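PDB 5I1V: CrmK from Actinoalloteichus sp. WH1-2216-6, which is a flavin-dependent oxidase carrying covalently bound FAD and takes part in shunt product recycling during caerulomycin biosynthesis. Local coordinates for residues R56-S61 / D76-L81; L36-A41 / L81-H86; N24-A29 / R339-S344; N179-W184 / K482-P487. One frame throughout, in Å; residues are numbered along the deposited sequence.

Contact 1: R56-S61 / D76-L81. With FAD (flavin-adenine dinucleotide), chain E.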
# COMPACT_ATOMS: atom_id res chain seq x y z
N ARG A 56 -15.00 -23.35 -18.00
CA ARG A 56 -13.74 -22.67 -18.20
C ARG A 56 -13.33 -22.02 -16.86
O ARG A 56 -14.08 -21.18 -16.35
CB ARG A 56 -13.96 -21.61 -19.28
CG ARG A 56 -12.78 -20.72 -19.53
CD ARG A 56 -11.64 -21.47 -20.23
NE ARG A 56 -10.44 -20.65 -20.12
CZ ARG A 56 -10.27 -19.51 -20.79
NH1 ARG A 56 -11.18 -19.08 -21.66
NH2 ARG A 56 -9.16 -18.80 -20.59
N LEU A 57 -12.15 -22.37 -16.35
CA LEU A 57 -11.66 -21.93 -15.09
C LEU A 57 -10.37 -21.14 -15.25
O LEU A 57 -9.50 -21.51 -16.06
CB LEU A 57 -11.42 -23.15 -14.20
CG LEU A 57 -11.02 -22.84 -12.76
CD1 LEU A 57 -11.65 -23.80 -11.76
CD2 LEU A 57 -9.50 -22.90 -12.66
N THR A 58 -10.27 -20.03 -14.51
CA THR A 58 -9.00 -19.35 -14.37
C THR A 58 -8.76 -19.05 -12.90
O THR A 58 -9.70 -19.03 -12.07
CB THR A 58 -8.94 -18.02 -15.15
OG1 THR A 58 -10.05 -17.19 -14.73
CG2 THR A 58 -8.98 -18.27 -16.73
N VAL A 59 -7.51 -18.75 -12.60
CA VAL A 59 -7.07 -18.45 -11.27
C VAL A 59 -6.55 -17.03 -11.15
O VAL A 59 -5.83 -16.55 -11.99
CB VAL A 59 -5.89 -19.34 -10.90
CG1 VAL A 59 -5.49 -19.13 -9.45
CG2 VAL A 59 -6.28 -20.77 -11.17
N ARG A 60 -6.91 -16.38 -10.06
CA ARG A 60 -6.37 -15.08 -9.77
C ARG A 60 -5.62 -15.11 -8.43
O ARG A 60 -6.17 -15.63 -7.47
CB ARG A 60 -7.49 -14.14 -9.58
CG ARG A 60 -6.95 -12.73 -9.47
CD ARG A 60 -7.99 -11.85 -9.00
NE ARG A 60 -8.83 -11.44 -10.09
CZ ARG A 60 -10.15 -11.34 -9.96
NH1 ARG A 60 -10.75 -11.74 -8.79
NH2 ARG A 60 -10.85 -10.88 -11.01
N SER A 61 -4.44 -14.52 -8.36
CA SER A 61 -3.72 -14.38 -7.12
C SER A 61 -3.76 -12.91 -6.74
O SER A 61 -4.62 -12.51 -5.94
CB SER A 61 -2.32 -15.01 -7.20
OG SER A 61 -2.46 -16.42 -7.39
N ASP A 76 -15.99 -19.09 -16.81
CA ASP A 76 -17.15 -19.47 -16.05
C ASP A 76 -16.88 -19.46 -14.53
O ASP A 76 -17.80 -19.24 -13.76
CB ASP A 76 -17.61 -20.88 -16.43
CG ASP A 76 -17.96 -21.02 -17.89
OD1 ASP A 76 -18.64 -20.09 -18.43
OD2 ASP A 76 -17.54 -22.06 -18.50
N VAL A 77 -15.63 -19.78 -14.12
CA VAL A 77 -15.28 -19.84 -12.74
C VAL A 77 -13.94 -19.24 -12.57
O VAL A 77 -12.99 -19.60 -13.26
CB VAL A 77 -15.20 -21.31 -12.22
CG1 VAL A 77 -14.83 -21.34 -10.74
CG2 VAL A 77 -16.47 -22.04 -12.51
N ILE A 78 -13.84 -18.30 -11.64
CA ILE A 78 -12.56 -17.74 -11.24
C ILE A 78 -12.26 -18.14 -9.81
O ILE A 78 -13.07 -17.92 -8.92
CB ILE A 78 -12.56 -16.22 -11.39
CG1 ILE A 78 -12.68 -15.86 -12.84
CG2 ILE A 78 -11.30 -15.62 -10.74
CD1 ILE A 78 -12.85 -14.36 -13.08
N VAL A 79 -11.14 -18.85 -9.61
CA VAL A 79 -10.69 -19.24 -8.29
C VAL A 79 -9.77 -18.12 -7.78
O VAL A 79 -8.69 -17.90 -8.36
CB VAL A 79 -9.91 -20.56 -8.34
CG1 VAL A 79 -9.36 -20.91 -6.98
CG2 VAL A 79 -10.78 -21.70 -8.83
N ASP A 80 -10.17 -17.42 -6.72
CA ASP A 80 -9.42 -16.27 -6.24
C ASP A 80 -8.68 -16.75 -5.00
O ASP A 80 -9.29 -17.17 -4.04
CB ASP A 80 -10.34 -15.13 -5.93
CG ASP A 80 -9.63 -13.88 -5.46
OD1 ASP A 80 -8.75 -13.94 -4.59
OD2 ASP A 80 -9.99 -12.79 -5.97
N LEU A 81 -7.36 -16.69 -5.07
CA LEU A 81 -6.47 -17.21 -3.99
C LEU A 81 -6.06 -16.18 -2.94
O LEU A 81 -5.18 -16.44 -2.13
CB LEU A 81 -5.25 -17.82 -4.64
CG LEU A 81 -5.50 -19.05 -5.51
CD1 LEU A 81 -4.17 -19.68 -5.89
CD2 LEU A 81 -6.36 -20.10 -4.85
PA FAD E . -3.02 -12.32 -11.73
O1A FAD E . -3.71 -11.30 -12.60
O2A FAD E . -3.81 -12.83 -10.56
O5B FAD E . -2.51 -13.52 -12.60
C5B FAD E . -1.56 -13.37 -13.65
C4B FAD E . -1.61 -14.61 -14.56
O4B FAD E . -1.10 -15.71 -13.78
C3B FAD E . -2.97 -15.08 -15.04
O3B FAD E . -2.78 -15.81 -16.24
C2B FAD E . -3.41 -16.03 -13.96
O2B FAD E . -4.51 -16.90 -14.25
C1B FAD E . -2.08 -16.70 -13.58
N9A FAD E . -2.04 -17.08 -12.15
C8A FAD E . -2.28 -16.31 -11.04
N7A FAD E . -2.24 -17.09 -9.91
C5A FAD E . -1.98 -18.31 -10.33
C6A FAD E . -1.79 -19.56 -9.63
N6A FAD E . -1.86 -19.52 -8.32
N1A FAD E . -1.55 -20.64 -10.37
C2A FAD E . -1.51 -20.62 -11.72
N3A FAD E . -1.62 -19.47 -12.45
C4A FAD E . -1.91 -18.34 -11.76
N1 FAD E . 6.88 -8.12 -12.57
C2 FAD E . 8.20 -8.16 -12.28
O2 FAD E . 8.88 -9.14 -12.60
N3 FAD E . 8.84 -7.15 -11.64
C4 FAD E . 8.26 -6.02 -11.27
O4 FAD E . 8.89 -5.14 -10.65
C4X FAD E . 6.83 -5.88 -11.53
N5 FAD E . 6.16 -4.75 -11.18
C5X FAD E . 4.83 -4.71 -11.33
C6 FAD E . 4.11 -3.63 -10.83
C7 FAD E . 2.72 -3.51 -10.97
C7M FAD E . 2.00 -2.30 -10.38
C8 FAD E . 2.03 -4.61 -11.68
C8M FAD E . 0.55 -4.57 -11.91
C9 FAD E . 2.73 -5.70 -12.20
C9A FAD E . 4.11 -5.80 -12.05
N10 FAD E . 4.84 -6.89 -12.54
C10 FAD E . 6.19 -6.98 -12.26
C1' FAD E . 4.25 -7.86 -13.46
C2' FAD E . 3.73 -9.05 -12.71
O2' FAD E . 4.82 -9.90 -12.42
C3' FAD E . 2.66 -9.77 -13.46
O3' FAD E . 1.57 -8.84 -13.72
C4' FAD E . 2.18 -11.02 -12.68
O4' FAD E . 1.70 -11.96 -13.64
C5' FAD E . 1.10 -10.65 -11.68
O5' FAD E . 0.76 -11.82 -10.94
P FAD E . -0.59 -11.74 -10.12
O1P FAD E . -0.63 -10.49 -9.31
O2P FAD E . -0.83 -13.04 -9.42
O3P FAD E . -1.67 -11.58 -11.31

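Contact 2: L36-A41 / L81-H86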
# COMPACT_ATOMS: atom_id res chain seq x y z
N LEU A 36 -13.44 -18.67 -3.44
CA LEU A 36 -12.29 -18.30 -2.61
C LEU A 36 -11.95 -19.46 -1.65
O LEU A 36 -12.61 -19.59 -0.62
CB LEU A 36 -12.60 -17.06 -1.79
CG LEU A 36 -12.94 -15.72 -2.47
CD1 LEU A 36 -11.92 -14.64 -2.10
CD2 LEU A 36 -13.08 -15.76 -3.95
N PRO A 37 -10.99 -20.32 -2.02
CA PRO A 37 -10.58 -21.45 -1.18
C PRO A 37 -9.59 -21.03 -0.09
O PRO A 37 -8.93 -19.99 -0.19
CB PRO A 37 -9.97 -22.41 -2.18
CG PRO A 37 -9.49 -21.55 -3.27
CD PRO A 37 -10.29 -20.31 -3.29
N TYR A 38 -9.48 -21.87 0.94
CA TYR A 38 -8.60 -21.60 2.06
C TYR A 38 -7.50 -22.67 2.18
O TYR A 38 -6.63 -22.53 3.02
CB TYR A 38 -9.42 -21.56 3.40
CG TYR A 38 -10.39 -20.42 3.45
CD1 TYR A 38 -9.94 -19.12 3.66
CD2 TYR A 38 -11.76 -20.62 3.23
CE1 TYR A 38 -10.81 -18.05 3.66
CE2 TYR A 38 -12.65 -19.56 3.22
CZ TYR A 38 -12.17 -18.26 3.44
OH TYR A 38 -13.02 -17.19 3.43
N SER A 39 -7.52 -23.73 1.36
CA SER A 39 -6.55 -24.80 1.48
C SER A 39 -6.39 -25.44 0.11
O SER A 39 -7.26 -25.30 -0.76
CB SER A 39 -7.09 -25.86 2.45
OG SER A 39 -8.27 -26.44 1.89
N THR A 40 -5.28 -26.14 -0.06
CA THR A 40 -5.05 -26.94 -1.24
C THR A 40 -6.23 -27.87 -1.56
O THR A 40 -6.60 -27.99 -2.71
CB THR A 40 -3.77 -27.75 -1.09
OG1 THR A 40 -2.69 -26.83 -0.90
CG2 THR A 40 -3.54 -28.57 -2.34
N ALA A 41 -6.81 -28.55 -0.56
CA ALA A 41 -7.94 -29.48 -0.78
C ALA A 41 -9.17 -28.76 -1.38
O ALA A 41 -9.91 -29.29 -2.21
CB ALA A 41 -8.33 -30.15 0.53
N LEU A 81 -7.36 -16.69 -5.07
CA LEU A 81 -6.47 -17.21 -3.99
C LEU A 81 -6.06 -16.18 -2.94
O LEU A 81 -5.18 -16.44 -2.13
CB LEU A 81 -5.25 -17.82 -4.64
CG LEU A 81 -5.50 -19.05 -5.51
CD1 LEU A 81 -4.17 -19.68 -5.89
CD2 LEU A 81 -6.36 -20.10 -4.85
N SER A 82 -6.69 -15.01 -2.92
CA SER A 82 -6.28 -13.94 -2.00
C SER A 82 -6.41 -14.28 -0.52
O SER A 82 -5.70 -13.71 0.29
CB SER A 82 -7.03 -12.62 -2.33
OG SER A 82 -8.42 -12.84 -2.30
N SER A 83 -7.23 -15.26 -0.15
CA SER A 83 -7.29 -15.72 1.23
C SER A 83 -6.24 -16.79 1.60
O SER A 83 -6.24 -17.26 2.70
CB SER A 83 -8.71 -16.23 1.57
OG SER A 83 -9.70 -15.20 1.33
N MET A 84 -5.38 -17.20 0.67
CA MET A 84 -4.27 -18.10 0.96
C MET A 84 -2.98 -17.27 0.81
O MET A 84 -2.38 -17.25 -0.25
CB MET A 84 -4.27 -19.29 -0.04
CG MET A 84 -5.48 -20.21 0.11
SD MET A 84 -5.59 -21.57 -1.06
CE MET A 84 -4.06 -22.46 -0.83
N SER A 85 -2.61 -16.57 1.87
CA SER A 85 -1.48 -15.65 1.81
C SER A 85 -0.44 -15.93 2.90
O SER A 85 0.37 -15.07 3.23
CB SER A 85 -1.99 -14.22 1.89
OG SER A 85 -2.65 -14.11 3.17
N HIS A 86 -0.46 -17.13 3.48
CA HIS A 86 0.55 -17.45 4.44
C HIS A 86 1.98 -17.33 3.90
O HIS A 86 2.27 -17.81 2.80
CB HIS A 86 0.33 -18.86 4.98
CG HIS A 86 1.40 -19.30 5.92
ND1 HIS A 86 1.47 -18.85 7.21
CD2 HIS A 86 2.46 -20.11 5.74
CE1 HIS A 86 2.52 -19.39 7.81
NE2 HIS A 86 3.13 -20.17 6.94
O HOH W 1 -8.58 -17.48 -1.40
O HOH W 2 -5.99 -20.09 4.20

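Contact 3: N24-A29 / R339-S344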
# COMPACT_ATOMS: atom_id res chain seq x y z
N ASN A 24 -6.50 -3.85 -13.66
CA ASN A 24 -6.77 -3.20 -14.95
C ASN A 24 -8.27 -3.14 -15.19
O ASN A 24 -8.89 -4.16 -15.53
CB ASN A 24 -6.04 -3.91 -16.09
CG ASN A 24 -5.99 -3.07 -17.35
OD1 ASN A 24 -6.84 -2.20 -17.53
ND2 ASN A 24 -5.05 -3.39 -18.26
N TYR A 25 -8.85 -1.93 -15.04
CA TYR A 25 -10.31 -1.73 -15.16
C TYR A 25 -10.85 -1.90 -16.59
O TYR A 25 -12.08 -1.92 -16.80
CB TYR A 25 -10.79 -0.38 -14.51
CG TYR A 25 -11.29 -0.51 -13.06
CD1 TYR A 25 -10.54 -1.19 -12.12
CD2 TYR A 25 -12.52 0.04 -12.64
CE1 TYR A 25 -10.97 -1.32 -10.79
CE2 TYR A 25 -12.96 -0.10 -11.29
CZ TYR A 25 -12.17 -0.78 -10.38
OH TYR A 25 -12.57 -0.97 -9.03
N ARG A 26 -9.97 -2.10 -17.57
CA ARG A 26 -10.44 -2.45 -18.89
C ARG A 26 -11.07 -3.83 -18.89
O ARG A 26 -11.88 -4.13 -19.76
CB ARG A 26 -9.33 -2.37 -19.93
CG ARG A 26 -8.71 -0.98 -20.10
CD ARG A 26 -7.39 -1.01 -20.87
NE ARG A 26 -7.61 -1.70 -22.08
CZ ARG A 26 -6.80 -2.51 -22.72
NH1 ARG A 26 -5.53 -2.78 -22.37
NH2 ARG A 26 -7.31 -3.09 -23.77
N PHE A 27 -10.70 -4.70 -17.93
CA PHE A 27 -11.18 -6.08 -17.97
C PHE A 27 -11.98 -6.40 -16.74
O PHE A 27 -11.42 -6.64 -15.68
CB PHE A 27 -10.00 -7.02 -18.09
CG PHE A 27 -9.05 -6.62 -19.15
CD1 PHE A 27 -9.49 -6.42 -20.43
CD2 PHE A 27 -7.72 -6.42 -18.85
CE1 PHE A 27 -8.60 -6.02 -21.44
CE2 PHE A 27 -6.83 -6.04 -19.85
CZ PHE A 27 -7.27 -5.85 -21.13
N VAL A 28 -13.29 -6.43 -16.89
CA VAL A 28 -14.17 -6.72 -15.79
C VAL A 28 -14.65 -8.15 -16.00
O VAL A 28 -15.24 -8.48 -17.00
CB VAL A 28 -15.31 -5.67 -15.72
CG1 VAL A 28 -16.40 -6.09 -14.74
CG2 VAL A 28 -14.71 -4.30 -15.34
N ALA A 29 -14.40 -9.03 -15.04
CA ALA A 29 -14.83 -10.43 -15.19
C ALA A 29 -16.32 -10.63 -15.01
O ALA A 29 -16.97 -9.93 -14.23
CB ALA A 29 -14.07 -11.28 -14.19
N ARG A 339 -7.53 2.19 -15.93
CA ARG A 339 -7.45 1.44 -17.18
C ARG A 339 -6.01 1.54 -17.69
O ARG A 339 -5.37 2.59 -17.54
CB ARG A 339 -8.46 1.99 -18.18
CG ARG A 339 -9.90 1.97 -17.69
CD ARG A 339 -10.87 2.70 -18.62
NE ARG A 339 -11.25 1.92 -19.80
CZ ARG A 339 -12.20 0.98 -19.81
NH1 ARG A 339 -12.88 0.66 -18.72
NH2 ARG A 339 -12.44 0.30 -20.92
N ARG A 340 -5.48 0.46 -18.24
CA ARG A 340 -4.04 0.39 -18.57
C ARG A 340 -3.75 -0.40 -19.79
O ARG A 340 -4.48 -1.34 -20.12
CB ARG A 340 -3.21 -0.29 -17.46
CG ARG A 340 -3.59 0.08 -16.05
CD ARG A 340 -2.86 -0.79 -15.03
NE ARG A 340 -3.27 -0.41 -13.68
CZ ARG A 340 -2.79 0.64 -13.03
NH1 ARG A 340 -3.25 0.95 -11.82
NH2 ARG A 340 -1.85 1.41 -13.58
N LYS A 341 -2.61 -0.09 -20.42
CA LYS A 341 -2.02 -0.93 -21.42
C LYS A 341 -0.49 -0.92 -21.21
O LYS A 341 0.12 0.14 -21.01
CB LYS A 341 -2.39 -0.42 -22.81
CG LYS A 341 -1.79 -1.17 -23.99
CD LYS A 341 -2.36 -2.55 -24.19
CE LYS A 341 -1.71 -3.27 -25.37
NZ LYS A 341 -1.71 -4.77 -25.19
N VAL A 342 0.13 -2.09 -21.22
CA VAL A 342 1.59 -2.18 -21.01
C VAL A 342 2.22 -2.93 -22.18
O VAL A 342 1.58 -3.74 -22.85
CB VAL A 342 2.00 -2.86 -19.70
CG1 VAL A 342 1.53 -2.05 -18.49
CG2 VAL A 342 1.51 -4.32 -19.69
N LYS A 343 3.47 -2.58 -22.47
CA LYS A 343 4.26 -3.32 -23.43
C LYS A 343 5.70 -3.45 -22.86
O LYS A 343 6.09 -2.76 -21.94
CB LYS A 343 4.27 -2.59 -24.79
CG LYS A 343 2.91 -2.43 -25.44
CD LYS A 343 3.00 -1.77 -26.80
CE LYS A 343 1.68 -1.79 -27.53
NZ LYS A 343 1.57 -2.99 -28.41
N SER A 344 6.47 -4.31 -23.47
CA SER A 344 7.75 -4.72 -22.98
C SER A 344 8.67 -4.98 -24.15
O SER A 344 8.21 -5.43 -25.20
CB SER A 344 7.51 -5.99 -22.14
OG SER A 344 8.57 -6.89 -22.23

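Contact 4: N179-W184 / K482-P487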
# COMPACT_ATOMS: atom_id res chain seq x y z
N ASN A 179 9.33 -35.26 -11.01
CA ASN A 179 8.53 -34.16 -11.55
C ASN A 179 9.32 -32.89 -11.75
O ASN A 179 8.75 -31.80 -11.69
CB ASN A 179 7.37 -33.94 -10.60
CG ASN A 179 6.55 -35.19 -10.45
OD1 ASN A 179 6.45 -35.96 -11.38
ND2 ASN A 179 5.99 -35.41 -9.29
N ARG A 180 10.61 -33.02 -12.04
CA ARG A 180 11.46 -31.86 -12.19
C ARG A 180 11.06 -31.04 -13.41
O ARG A 180 11.27 -29.84 -13.43
CB ARG A 180 12.91 -32.29 -12.30
CG ARG A 180 13.90 -31.20 -12.01
CD ARG A 180 15.32 -31.72 -12.15
NE ARG A 180 16.21 -30.71 -11.58
CZ ARG A 180 16.59 -29.60 -12.19
NH1 ARG A 180 16.19 -29.34 -13.42
NH2 ARG A 180 17.38 -28.74 -11.56
N ASP A 181 10.49 -31.68 -14.42
CA ASP A 181 9.96 -30.94 -15.56
C ASP A 181 8.89 -29.92 -15.17
O ASP A 181 8.88 -28.79 -15.66
CB ASP A 181 9.45 -31.90 -16.66
CG ASP A 181 8.33 -32.83 -16.18
OD1 ASP A 181 8.27 -33.22 -14.98
OD2 ASP A 181 7.51 -33.24 -17.05
N LEU A 182 7.96 -30.32 -14.33
CA LEU A 182 6.95 -29.40 -13.79
C LEU A 182 7.57 -28.24 -13.02
O LEU A 182 7.14 -27.07 -13.16
CB LEU A 182 5.94 -30.15 -12.90
CG LEU A 182 4.67 -29.42 -12.55
CD1 LEU A 182 3.99 -28.91 -13.82
CD2 LEU A 182 3.75 -30.33 -11.75
N TRP A 183 8.59 -28.54 -12.21
CA TRP A 183 9.31 -27.49 -11.48
C TRP A 183 9.94 -26.55 -12.49
O TRP A 183 9.82 -25.32 -12.37
CB TRP A 183 10.35 -28.07 -10.52
CG TRP A 183 11.31 -27.02 -10.02
CD1 TRP A 183 11.16 -26.23 -8.94
CD2 TRP A 183 12.52 -26.64 -10.65
NE1 TRP A 183 12.21 -25.38 -8.84
CE2 TRP A 183 13.06 -25.60 -9.89
CE3 TRP A 183 13.20 -27.08 -11.80
CZ2 TRP A 183 14.29 -25.02 -10.18
CZ3 TRP A 183 14.37 -26.48 -12.13
CH2 TRP A 183 14.93 -25.46 -11.32
N TRP A 184 10.58 -27.10 -13.52
CA TRP A 184 11.27 -26.26 -14.47
C TRP A 184 10.35 -25.32 -15.23
O TRP A 184 10.70 -24.19 -15.51
CB TRP A 184 12.05 -27.14 -15.46
CG TRP A 184 12.89 -26.39 -16.46
CD1 TRP A 184 14.20 -25.99 -16.29
CD2 TRP A 184 12.54 -25.99 -17.79
NE1 TRP A 184 14.66 -25.39 -17.42
CE2 TRP A 184 13.67 -25.37 -18.36
CE3 TRP A 184 11.38 -26.10 -18.54
CZ2 TRP A 184 13.68 -24.87 -19.66
CZ3 TRP A 184 11.39 -25.61 -19.83
CH2 TRP A 184 12.55 -24.99 -20.38
N LYS A 482 3.60 -29.08 -20.99
CA LYS A 482 2.19 -28.77 -21.02
C LYS A 482 1.37 -29.99 -21.37
O LYS A 482 0.38 -30.34 -20.73
CB LYS A 482 1.94 -27.63 -22.02
CG LYS A 482 0.47 -27.41 -22.42
CD LYS A 482 -0.28 -26.70 -21.29
CE LYS A 482 -1.76 -26.58 -21.62
NZ LYS A 482 -2.43 -25.72 -20.62
N SER A 483 1.83 -30.68 -22.40
CA SER A 483 1.15 -31.81 -22.91
C SER A 483 1.21 -32.98 -21.92
O SER A 483 0.28 -33.78 -21.85
CB SER A 483 1.71 -32.14 -24.29
OG SER A 483 1.46 -33.47 -24.59
N ARG A 484 2.25 -33.06 -21.10
CA ARG A 484 2.32 -34.11 -20.12
C ARG A 484 1.45 -33.82 -18.91
O ARG A 484 0.87 -34.72 -18.30
CB ARG A 484 3.78 -34.26 -19.69
CG ARG A 484 4.06 -35.17 -18.51
CD ARG A 484 5.52 -35.67 -18.56
NE ARG A 484 6.28 -35.48 -17.31
CZ ARG A 484 6.19 -36.24 -16.22
NH1 ARG A 484 5.35 -37.27 -16.17
NH2 ARG A 484 6.96 -35.97 -15.15
N TRP A 485 1.40 -32.55 -18.50
CA TRP A 485 0.83 -32.23 -17.18
C TRP A 485 -0.59 -31.63 -17.21
O TRP A 485 -1.32 -31.72 -16.22
CB TRP A 485 1.79 -31.31 -16.44
CG TRP A 485 2.93 -32.02 -15.83
CD1 TRP A 485 4.21 -32.01 -16.25
CD2 TRP A 485 2.89 -32.85 -14.66
NE1 TRP A 485 4.97 -32.79 -15.45
CE2 TRP A 485 4.20 -33.28 -14.44
CE3 TRP A 485 1.90 -33.20 -13.76
CZ2 TRP A 485 4.55 -34.10 -13.39
CZ3 TRP A 485 2.24 -34.05 -12.71
CH2 TRP A 485 3.56 -34.47 -12.53
N ASP A 486 -0.96 -31.01 -18.33
CA ASP A 486 -2.32 -30.55 -18.59
C ASP A 486 -2.77 -31.06 -19.97
O ASP A 486 -2.99 -30.25 -20.90
CB ASP A 486 -2.42 -29.01 -18.50
CG ASP A 486 -3.85 -28.50 -18.64
OD1 ASP A 486 -4.81 -29.28 -18.46
OD2 ASP A 486 -4.04 -27.31 -19.03
N PRO A 487 -2.91 -32.40 -20.11
CA PRO A 487 -3.24 -32.99 -21.40
C PRO A 487 -4.60 -32.55 -21.94
O PRO A 487 -4.80 -32.63 -23.12
CB PRO A 487 -3.28 -34.51 -21.11
CG PRO A 487 -3.33 -34.63 -19.63
CD PRO A 487 -2.61 -33.44 -19.10

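Contact 1: R56-S61 / D76-L81
Two parallel strands of the FAD-binding domain, 57-60 and 77-80, pair here in a small mixed sheet, with 57-60 as one of its edge strands, whose C-terminal end meets the cofactor. The pairing is regular and its axes diverge by 25°. Thr58 and Arg60 each use both N and O: Thr58 N reaches Val77 O, Val79 N reaches Thr58 O, Arg60 N reaches Val79 O, and Leu81 N meets Arg60 O nearly along the C=O axis at 2.9 Å. At the entry end Arg56 O accepts from both Asp76 N and Val77 N, while Asp76 OD2 receives Arg56 N from above the carboxylate plane. Leu57, Val59, Val77 and Val79 line one face of the sheet, with Leu57 CD1 3.7 Å from Val79 CG2, and helix 40-52 covers Leu57 and Val79 there.

On the other face, Arg60 leaves the backbone with CG anti to N and bends at chi3 (-82°), which brings NH1 to Asp80 OD2 at 3.1 Å in a salt bridge lying in the guanidinium plane. Asp80 OD1 is held separately by Ser82 OG. Arg60 CG also lies 3.3 Å from FAD O2A, so an alanine here would remove both this contact and the salt bridge and would probably leave the buried Asp80 less well balanced in charge.

The cofactor is gripped where the strand ends. The ribose hydroxyl O2B donates to Val59 O at 2.6 Å, Ser61 N donates to the phosphate oxygen O2A at 2.8 Å, and Ser61 OG donates to the adenine N7A at 2.6 Å.

Contact 2: L36-A41 / L81-H86
The Tyr38 ring is the flat group of this contact, and Ser83 approaches it obliquely, CB 3.5 Å from CE1. Beyond the ring, Tyr38 OH and Ser83 OG both hydrogen-bond to Asn114 OD1 of the second subunit, so the pair also belongs to the dimer interface. Leu36 CD1 closes in from the same segment toward the hydroxyls of Ser82 and Ser83.

The 81-86 segment opens with a type I beta turn from Leu81 to Met84, closed by Met84 N to Leu81 O at 2.9 Å; it follows strand 77-80 in the FAD-binding domain and faces the residues that lead from strand 33-36 into helix 40-52. Pro37 CG rests 3.8 Å from Leu81 CD2, crossing that branch obliquely. Met84 spans the junction: its CG sits 3.5 Å from Pro37 O, its SD lies 3.8 Å from Ser39 N, and a bend at chi3 (57°) turns CE to within 4.0 Å of Thr40 N, at the first turn of the helix that Ser39 caps through its side chain.

No direct hydrogen bond joins the segments. One water instead donates to Pro37 O and accepts from Ser83 N at 2.9 Å, and a second donates to both Tyr38 O and Ser83 O. The turn is thus tied to the helix entrance through water and the thioether of Met84, and the buried Ser39 N, which has no polar partner in the model, has the sulfur of Met84 nearby, too far to count as a hydrogen bond.

Contact 3: N24-A29 / R339-S344
Hydrogen bonds centre on the two backbone polar atoms of Arg340. Asn24, with CG anti to its backbone N, sends ND2 to Arg340 O at 2.8 Å and accepts Arg340 N on OD1 at 3.1 Å, so one amide engages both. Arg340 N stands well above the amide carbonyl plane, off its lone pairs. Arg340 O takes a second donor, Arg26 NH1, at 2.9 Å; this bond is nearly straight (173°), lies in the guanidinium plane and uses a carbonyl lone pair.

Asn24 OD1 is doubly used as well, since it also accepts Arg26 N in an Asx turn, and a type I beta turn from Asn24 to Phe27 overlaps it. This turn joins the loop before strand 33-36 to strand 339-347 of the large antiparallel sheet, which in relatives of this flavoenzyme family belongs to the substrate domain. A backbone hydrogen bond between Tyr25 and Val338 extends the junction.

Carbon contacts accompany the polar ones. Arg26 CG lies 3.5 Å from Arg339 CB, the two chains crossing at about a right angle, and Arg26 CA lies over one face of the Arg339 guanidinium. Phe27 CZ covers a face of the Arg26 guanidinium, offset toward its rim.

Charge is dense. Arg26 NH1 comes within 5.1 Å of Lys341 NZ, a repulsion probably eased by Asp451 and Glu67, which bind Lys341. Separate salt bridges join Arg339 to Asp414 and Arg340 to Asp23.

Contact 4: N179-W184 / K482-P487
Helix 180-185 meets the last turn of helix 475-485, in the berberine-like C-terminal region, mainly through the indole of Trp485, with Arg484 beside it. The tight side is mainly apolar. Leu182 lies over one face of Trp485 in a CH-pi contact, CD2 standing 3.8 Å from the centroid of the six-membered ring and only 7° off its normal, while CD1 reaches CG of the same indole at 3.9 Å. With CG anti to its backbone N, Leu182 is pressed against the indole and is also backed by Val169 and Ala171 of strand 166-172. The side chain of Asn179 abuts the benzo edge.

Toward solvent the contact turns polar and rests on Asp181. Its CG takes the crowded position between N and the carbonyl carbon (chi1 60°), which directs the carboxylate at Trp485 and Arg484. Trp485 NE1 donates to OD2 at 3.0 Å from above the carboxylate plane, and its approach to OD1 is weak. An alanine in place of Trp485 would remove the face that Leu182 packs on and would probably loosen the join between the two helices.

The exposed Arg484 is held less by packing, although Trp485 CZ2 lies 3.5 Å above one face of its guanidinium. It grips Asp181 side-on: NH2 meets OD1 at 3.1 Å, and NE meets the syn lone pair of OD2 at 2.6 Å.

Contact 1 is the buried core of the set and contact 4 its surface member, with contacts 2 and 3 partly buried between these extremes. Contacts 1 and 2 lie in the FAD-binding domain and share Leu81; strand pairing with direct backbone bonds in the former gives way to water bridges and a subunit boundary in the latter. Contact 3 closes a far longer loop around both and touches contact 1 where Ala29 packs on Ile78; its chemistry is rich in arginine and amide donors. Contact 4, about 20 Å from contact 1 between centres, joins two helices, unlike the strand pair of contact 1, and combines an apolar indole face with a salt bridge on the exposed side.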